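Local coordinates for protein probable copper-exporting P-type ATPase A (Archaeoglobus fulgidus, PDB 3FRY) that probably exports copper across the cell membrane at the expense of ATP, this fragment being its C-terminal metal-binding domain, at residues V34-D38 with L39-V43. Sequence-based numbering, arbitrary orientation.
Sequences VEKVD and LNEAV
Lys36 and Val43 form an antiparallel hydrogen-bonded pair in a tight beta hairpin, a compact example of how one aspartate can organise a turn. Val43 N reaches Lys36 O in an almost straight bond of 2.6 Å, while Val43 O accepts from both Glu35 N (2.8 Å) and Lys36 N (3.1 Å). Two residues facing one make this a classic beta bulge, at Glu35, where strand 33-37 turns a corner. Val37 and Ala42 follow as a non-hydrogen-bonded pair, and Asp38 N closes the ladder on Glu41 O at 2.9 Å, with the donor lying nearly on the carbonyl axis.

Beyond that rung, the Asp38 side chain takes over from the backbone. Its chi1 of 53° sets CG between the backbone N and the carbonyl carbon and swings the carboxylate over the turn. There Asp38 OD1 grips two successive amides: Glu41 N at 2.8 Å, met nearly along the C-O bond direction, and Asn40 N at 3.0 Å, on the anti side and 29° out of the carboxylate plane. This double acceptor ties the loop back to the residue that opens it. Glu41 CG lies against the same oxygen, and its carboxylate stands nearly parallel to that of Asp38, with Asp38 OD2 and Glu41 OE2 4.0 Å apart. The extended Lys36 chain brings NZ to 4.3 Å from Glu41 OE2, too far for a salt bridge but probably close enough to ease the crowding of negative charge.

On the face away from Lys36 and Val43, Val37 packs on Val20 and Ala42 on Leu27 of helix 20-29; Val34, before the bulge, reaches Leu27 and Glu28. Strands 33-37 and 41-47 are the central hairpin, in chain order, of the beta-alpha-beta-beta-alpha-beta (ferredoxin-like) heavy-metal-associated domain; Glu41 to Val43 pair with an antiparallel strand of the second subunit, extending the sheet across this domain-swapped interface.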
ATOM      1  N   VAL A  34      11.406  10.894 -15.240  1.00 14.93           N
ATOM      2  CA  VAL A  34      10.701  10.698 -13.985  1.00 16.99           C
ATOM      3  C   VAL A  34      10.927  11.816 -12.986  1.00 18.66           C
ATOM      4  O   VAL A  34      12.067  12.154 -12.669  1.00 19.69           O
ATOM      5  CB  VAL A  34      11.109   9.359 -13.356  1.00 18.70           C
ATOM      6  CG1 VAL A  34      10.277   9.088 -12.115  1.00 18.62           C
ATOM      7  CG2 VAL A  34      10.932   8.239 -14.379  1.00 17.60           C
ATOM      8  N   GLU A  35       9.831  12.392 -12.504  1.00 18.84           N
ATOM      9  CA  GLU A  35       9.891  13.478 -11.529  1.00 23.19           C
ATOM     10  C   GLU A  35       9.680  12.875 -10.148  1.00 23.39           C
ATOM     11  O   GLU A  35      10.318  13.267  -9.176  1.00 24.60           O
ATOM     12  CB  GLU A  35       8.777  14.496 -11.784  1.00 23.90           C
ATOM     13  CG  GLU A  35       8.487  14.805 -13.246  1.00 31.02           C
ATOM     14  CD  GLU A  35       9.288  15.968 -13.793  1.00 34.90           C
ATOM     15  OE1 GLU A  35      10.536  15.876 -13.828  1.00 37.54           O
ATOM     16  OE2 GLU A  35       8.661  16.980 -14.192  1.00 33.82           O
ATOM     17  N   LYS A  36       8.772  11.911 -10.070  1.00 23.06           N
ATOM     18  CA  LYS A  36       8.469  11.275  -8.800  1.00 25.76           C
ATOM     19  C   LYS A  36       7.765   9.940  -8.979  1.00 24.90           C
ATOM     20  O   LYS A  36       6.940   9.767  -9.882  1.00 23.74           O
ATOM     21  CB  LYS A  36       7.588  12.209  -7.961  1.00 28.19           C
ATOM     22  CG  LYS A  36       7.062  11.606  -6.671  1.00 32.40           C
ATOM     23  CD  LYS A  36       6.172  12.599  -5.945  1.00 36.02           C
ATOM     24  CE  LYS A  36       5.511  11.971  -4.728  1.00 38.68           C
ATOM     25  NZ  LYS A  36       4.694  12.961  -3.971  1.00 40.56           N
ATOM     26  N   VAL A  37       8.110   8.991  -8.119  1.00 24.98           N
ATOM     27  CA  VAL A  37       7.485   7.681  -8.139  1.00 24.12           C
ATOM     28  C   VAL A  37       7.399   7.166  -6.710  1.00 24.36           C
ATOM     29  O   VAL A  37       8.366   7.251  -5.953  1.00 22.50           O
ATOM     30  CB  VAL A  37       8.283   6.665  -8.995  1.00 26.43           C
ATOM     31  CG1 VAL A  37       9.698   6.514  -8.449  1.00 28.45           C
ATOM     32  CG2 VAL A  37       7.568   5.313  -8.998  1.00 25.52           C
ATOM     33  N   ASP A  38       6.217   6.678  -6.340  1.00 23.75           N
ATOM     34  CA  ASP A  38       5.982   6.094  -5.023  1.00 24.08           C
ATOM     35  C   ASP A  38       5.082   4.880  -5.229  1.00 22.61           C
ATOM     36  O   ASP A  38       4.881   4.447  -6.368  1.00 22.72           O
ATOM     37  CB  ASP A  38       5.341   7.093  -4.039  1.00 25.23           C
ATOM     38  CG  ASP A  38       4.072   7.741  -4.575  1.00 27.87           C
ATOM     39  OD1 ASP A  38       3.266   7.064  -5.250  1.00 26.52           O
ATOM     40  OD2 ASP A  38       3.878   8.944  -4.299  1.00 33.04           O
ATOM     41  N   LEU A  39       4.532   4.334  -4.151  1.00 19.95           N
ATOM     42  CA  LEU A  39       3.692   3.141  -4.265  1.00 19.63           C
ATOM     43  C   LEU A  39       2.444   3.271  -5.143  1.00 19.93           C
ATOM     44  O   LEU A  39       2.032   2.307  -5.797  1.00 17.46           O
ATOM     45  CB  LEU A  39       3.251   2.667  -2.877  1.00 20.11           C
ATOM     46  CG  LEU A  39       4.335   2.305  -1.856  1.00 21.19           C
ATOM     47  CD1 LEU A  39       3.665   1.796  -0.583  1.00 22.32           C
ATOM     48  CD2 LEU A  39       5.264   1.244  -2.431  1.00 21.16           C
ATOM     49  N   ASN A  40       1.850   4.458  -5.162  1.00 19.92           N
ATOM     50  CA  ASN A  40       0.617   4.669  -5.906  1.00 23.22           C
ATOM     51  C   ASN A  40       0.688   5.423  -7.217  1.00 21.25           C
ATOM     52  O   ASN A  40      -0.262   5.381  -7.995  1.00 21.74           O
ATOM     53  CB  ASN A  40      -0.395   5.379  -5.008  1.00 25.85           C
ATOM     54  CG  ASN A  40      -0.581   4.674  -3.694  1.00 27.41           C
ATOM     55  OD1 ASN A  40      -0.859   3.476  -3.662  1.00 31.89           O
ATOM     56  ND2 ASN A  40      -0.427   5.407  -2.597  1.00 28.49           N
ATOM     57  N   GLU A  41       1.789   6.116  -7.473  1.00 20.72           N
ATOM     58  CA  GLU A  41       1.863   6.883  -8.704  1.00 21.56           C
ATOM     59  C   GLU A  41       3.257   7.170  -9.211  1.00 21.04           C
ATOM     60  O   GLU A  41       4.239   7.129  -8.470  1.00 20.95           O
ATOM     61  CB  GLU A  41       1.141   8.227  -8.529  1.00 24.44           C
ATOM     62  CG  GLU A  41       1.661   9.045  -7.349  1.00 31.60           C
ATOM     63  CD  GLU A  41       1.266  10.519  -7.400  1.00 33.27           C
ATOM     64  OE1 GLU A  41       0.129  10.832  -7.815  1.00 35.82           O
ATOM     65  OE2 GLU A  41       2.094  11.366  -7.004  1.00 33.68           O
ATOM     66  N   ALA A  42       3.313   7.474 -10.497  1.00 16.81           N
ATOM     67  CA  ALA A  42       4.546   7.845 -11.153  1.00 17.84           C
ATOM     68  C   ALA A  42       4.210   9.154 -11.857  1.00 18.45           C
ATOM     69  O   ALA A  42       3.235   9.235 -12.609  1.00 15.98           O
ATOM     70  CB  ALA A  42       4.957   6.791 -12.159  1.00 15.90           C
ATOM     71  N   VAL A  43       4.987  10.191 -11.573  1.00 16.48           N
ATOM     72  CA  VAL A  43       4.778  11.482 -12.200  1.00 17.76           C
ATOM     73  C   VAL A  43       5.987  11.671 -13.091  1.00 17.24           C
ATOM     74  O   VAL A  43       7.124  11.586 -12.626  1.00 19.45           O
ATOM     75  CB  VAL A  43       4.695  12.610 -11.143  1.00 18.64           C
ATOM     76  CG1 VAL A  43       4.469  13.960 -11.821  1.00 18.42           C
ATOM     77  CG2 VAL A  43       3.549  12.312 -10.173  1.00 20.21           C
TER